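Long-range contact in Thiol:disulfide interchange protein DsbA (Pseudomonas aeruginosa PAO1, PDB 3H93), which probably forms disulfide bonds in other periplasmic proteins by passing its own redox-active disulfide on to them: residues V30-Y35 against V153-V158. Sequence-based numbering, arbitrary orientation. Where two conformers were deposited one is given.
Sequences VELFWY and VPTMVV
V30 and L32 each trade a pair of backbone hydrogen bonds with V157 and T155, zipping together two central antiparallel strands of the thioredoxin fold. The shortest rung runs from L32 N to T155 O at 2.8 Å, and its return bond, T155 N to L32 O, measures 3.0 Å. Between these rungs sits the non-hydrogen-bonded pair E31 and M156, where CA of E31 lies 3.3 Å from T155 O in a CA-H...O contact.

This paired part is the tight, buried half. On one face, L32 CD1 rests 3.9 Å from V157 CG2, the two branched side chains crossing at an angle, while V30 and V157 meet at their CB atoms. On the other face, E31 swings CG anti to its own nitrogen (chi1 -175°) and runs out extended beside P154; in the conformer given here, the selenium of the selenomethionine at M156, placed by chi1 and chi2 (-52° and -63°), lies against E31 CB and CG. Helix 38-52 packs over this face through F43 and I47, and the buried carboxylate of E31 is answered by a salt bridge from OE1 to R62.

Past F33 the two segments diverge, and the contact loosens toward solvent: the side chains of the partly exposed W34 and V153 come no nearer than 4.5 Å, W34 CB to V153 CG2, and the indole turns off to stack on W71. V153 touches C37 and C40, the predicted redox pair, and P154 follows it through a cis peptide, as in the cis-proline loop of thioredoxins. On the buried side of this turn, P154 CB comes to 3.5 Å from E31 OE2.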
loop_
_atom_site.group_PDB
_atom_site.type_symbol
_atom_site.label_atom_id
_atom_site.label_comp_id
_atom_site.label_asym_id
_atom_site.label_seq_id
_atom_site.Cartn_x
_atom_site.Cartn_y
_atom_site.Cartn_z
ATOM N N VAL A 30 -5.859 -3.968 -0.945
ATOM C CA VAL A 30 -4.989 -2.812 -1.098
ATOM C C VAL A 30 -4.277 -2.540 0.220
ATOM O O VAL A 30 -4.910 -2.559 1.277
ATOM C CB VAL A 30 -5.807 -1.537 -1.437
ATOM C CG1 VAL A 30 -4.893 -0.312 -1.513
ATOM C CG2 VAL A 30 -6.575 -1.704 -2.743
ATOM N N GLU A 31 -2.969 -2.298 0.165
ATOM C CA GLU A 31 -2.268 -1.665 1.274
ATOM C C GLU A 31 -1.859 -0.266 0.857
ATOM O O GLU A 31 -1.241 -0.091 -0.201
ATOM C CB GLU A 31 -1.000 -2.418 1.684
ATOM C CG GLU A 31 -0.373 -1.779 2.929
ATOM C CD GLU A 31 1.094 -2.114 3.169
ATOM O OE1 GLU A 31 1.720 -2.808 2.347
ATOM O OE2 GLU A 31 1.621 -1.668 4.219
ATOM N N LEU A 32 -2.217 0.724 1.676
ATOM C CA LEU A 32 -1.722 2.091 1.507
ATOM C C LEU A 32 -0.671 2.359 2.564
ATOM O O LEU A 32 -0.871 2.046 3.734
ATOM C CB LEU A 32 -2.843 3.132 1.639
ATOM C CG LEU A 32 -4.000 3.013 0.644
ATOM C CD1 LEU A 32 -5.195 2.302 1.287
ATOM C CD2 LEU A 32 -4.413 4.380 0.113
ATOM N N PHE A 33 0.443 2.956 2.161
ATOM C CA PHE A 33 1.526 3.190 3.109
ATOM C C PHE A 33 2.400 4.360 2.696
ATOM O O PHE A 33 2.363 4.805 1.555
ATOM C CB PHE A 33 2.374 1.919 3.309
ATOM C CG PHE A 33 3.342 1.635 2.189
ATOM C CD1 PHE A 33 2.913 1.007 1.026
ATOM C CD2 PHE A 33 4.688 1.963 2.311
ATOM C CE1 PHE A 33 3.801 0.732 -0.006
ATOM C CE2 PHE A 33 5.584 1.690 1.287
ATOM C CZ PHE A 33 5.140 1.071 0.124
ATOM N N TRP A 34 3.176 4.852 3.653
ATOM C CA TRP A 34 4.174 5.879 3.411
ATOM C C TRP A 34 5.507 5.298 3.836
ATOM O O TRP A 34 5.619 4.736 4.928
ATOM C CB TRP A 34 3.870 7.126 4.247
ATOM C CG TRP A 34 4.968 8.155 4.242
ATOM C CD1 TRP A 34 5.706 8.563 3.170
ATOM C CD2 TRP A 34 5.447 8.908 5.368
ATOM N NE1 TRP A 34 6.616 9.516 3.556
ATOM C CE2 TRP A 34 6.469 9.754 4.898
ATOM C CE3 TRP A 34 5.106 8.949 6.726
ATOM C CZ2 TRP A 34 7.164 10.623 5.737
ATOM C CZ3 TRP A 34 5.790 9.815 7.554
ATOM C CH2 TRP A 34 6.809 10.641 7.058
ATOM N N TYR A 35 6.513 5.431 2.980
ATOM C CA TYR A 35 7.847 4.938 3.302
ATOM C C TYR A 35 8.328 5.466 4.646
ATOM O O TYR A 35 9.070 4.788 5.357
ATOM C CB TYR A 35 8.845 5.403 2.259
ATOM C CG TYR A 35 8.938 4.610 0.974
ATOM C CD1 TYR A 35 9.243 3.246 0.969
ATOM C CD2 TYR A 35 8.801 5.250 -0.249
ATOM C CE1 TYR A 35 9.377 2.548 -0.232
ATOM C CE2 TYR A 35 8.928 4.570 -1.434
ATOM C CZ TYR A 35 9.220 3.222 -1.428
ATOM O OH TYR A 35 9.354 2.571 -2.630
ATOM N N VAL A 153 -1.874 5.223 8.181
ATOM C CA VAL A 153 -1.121 4.193 7.482
ATOM C C VAL A 153 -0.360 3.371 8.511
ATOM O O VAL A 153 -0.084 3.853 9.612
ATOM C CB VAL A 153 -0.086 4.809 6.508
ATOM C CG1 VAL A 153 -0.760 5.341 5.239
ATOM C CG2 VAL A 153 0.729 5.908 7.212
ATOM N N PRO A 154 -0.029 2.118 8.172
ATOM C CA PRO A 154 -0.446 1.421 6.948
ATOM C C PRO A 154 -1.903 1.002 7.057
ATOM O O PRO A 154 -2.354 0.562 8.116
ATOM C CB PRO A 154 0.443 0.181 6.933
ATOM C CG PRO A 154 0.769 -0.066 8.373
ATOM C CD PRO A 154 0.799 1.273 9.050
ATOM N N THR A 155 -2.636 1.145 5.963
ATOM C CA THR A 155 -4.057 0.838 5.950
ATOM C C THR A 155 -4.361 -0.210 4.896
ATOM O O THR A 155 -3.764 -0.210 3.827
ATOM C CB THR A 155 -4.869 2.112 5.669
ATOM O OG1 THR A 155 -4.697 3.012 6.770
ATOM C CG2 THR A 155 -6.361 1.812 5.486
HETATM N N MSE A 156 -5.285 -1.109 5.214
HETATM C CA MSE A 156 -5.737 -2.159 4.306
HETATM C C MSE A 156 -7.152 -1.862 3.851
HETATM O O MSE A 156 -7.957 -1.386 4.648
HETATM C CB MSE A 156 -5.785 -3.500 5.039
HETATM C CG MSE A 156 -4.521 -3.881 5.780
HETATM SE SE MSE A 156 -3.029 -4.092 4.567
HETATM C CE MSE A 156 -3.802 -5.377 3.334
ATOM N N VAL A 157 -7.466 -2.176 2.599
ATOM C CA VAL A 157 -8.832 -2.085 2.113
ATOM C C VAL A 157 -9.118 -3.364 1.354
ATOM O O VAL A 157 -8.372 -3.728 0.447
ATOM C CB VAL A 157 -9.059 -0.875 1.175
ATOM C CG1 VAL A 157 -10.540 -0.782 0.785
ATOM C CG2 VAL A 157 -8.612 0.421 1.844
ATOM N N VAL A 158 -10.185 -4.049 1.743
ATOM C CA VAL A 158 -10.591 -5.272 1.068
ATOM C C VAL A 158 -11.805 -5.025 0.182
ATOM O O VAL A 158 -12.826 -4.491 0.627
ATOM C CB VAL A 158 -10.860 -6.409 2.072
ATOM C CG1 VAL A 158 -11.582 -7.583 1.400
ATOM C CG2 VAL A 158 -9.542 -6.864 2.688
#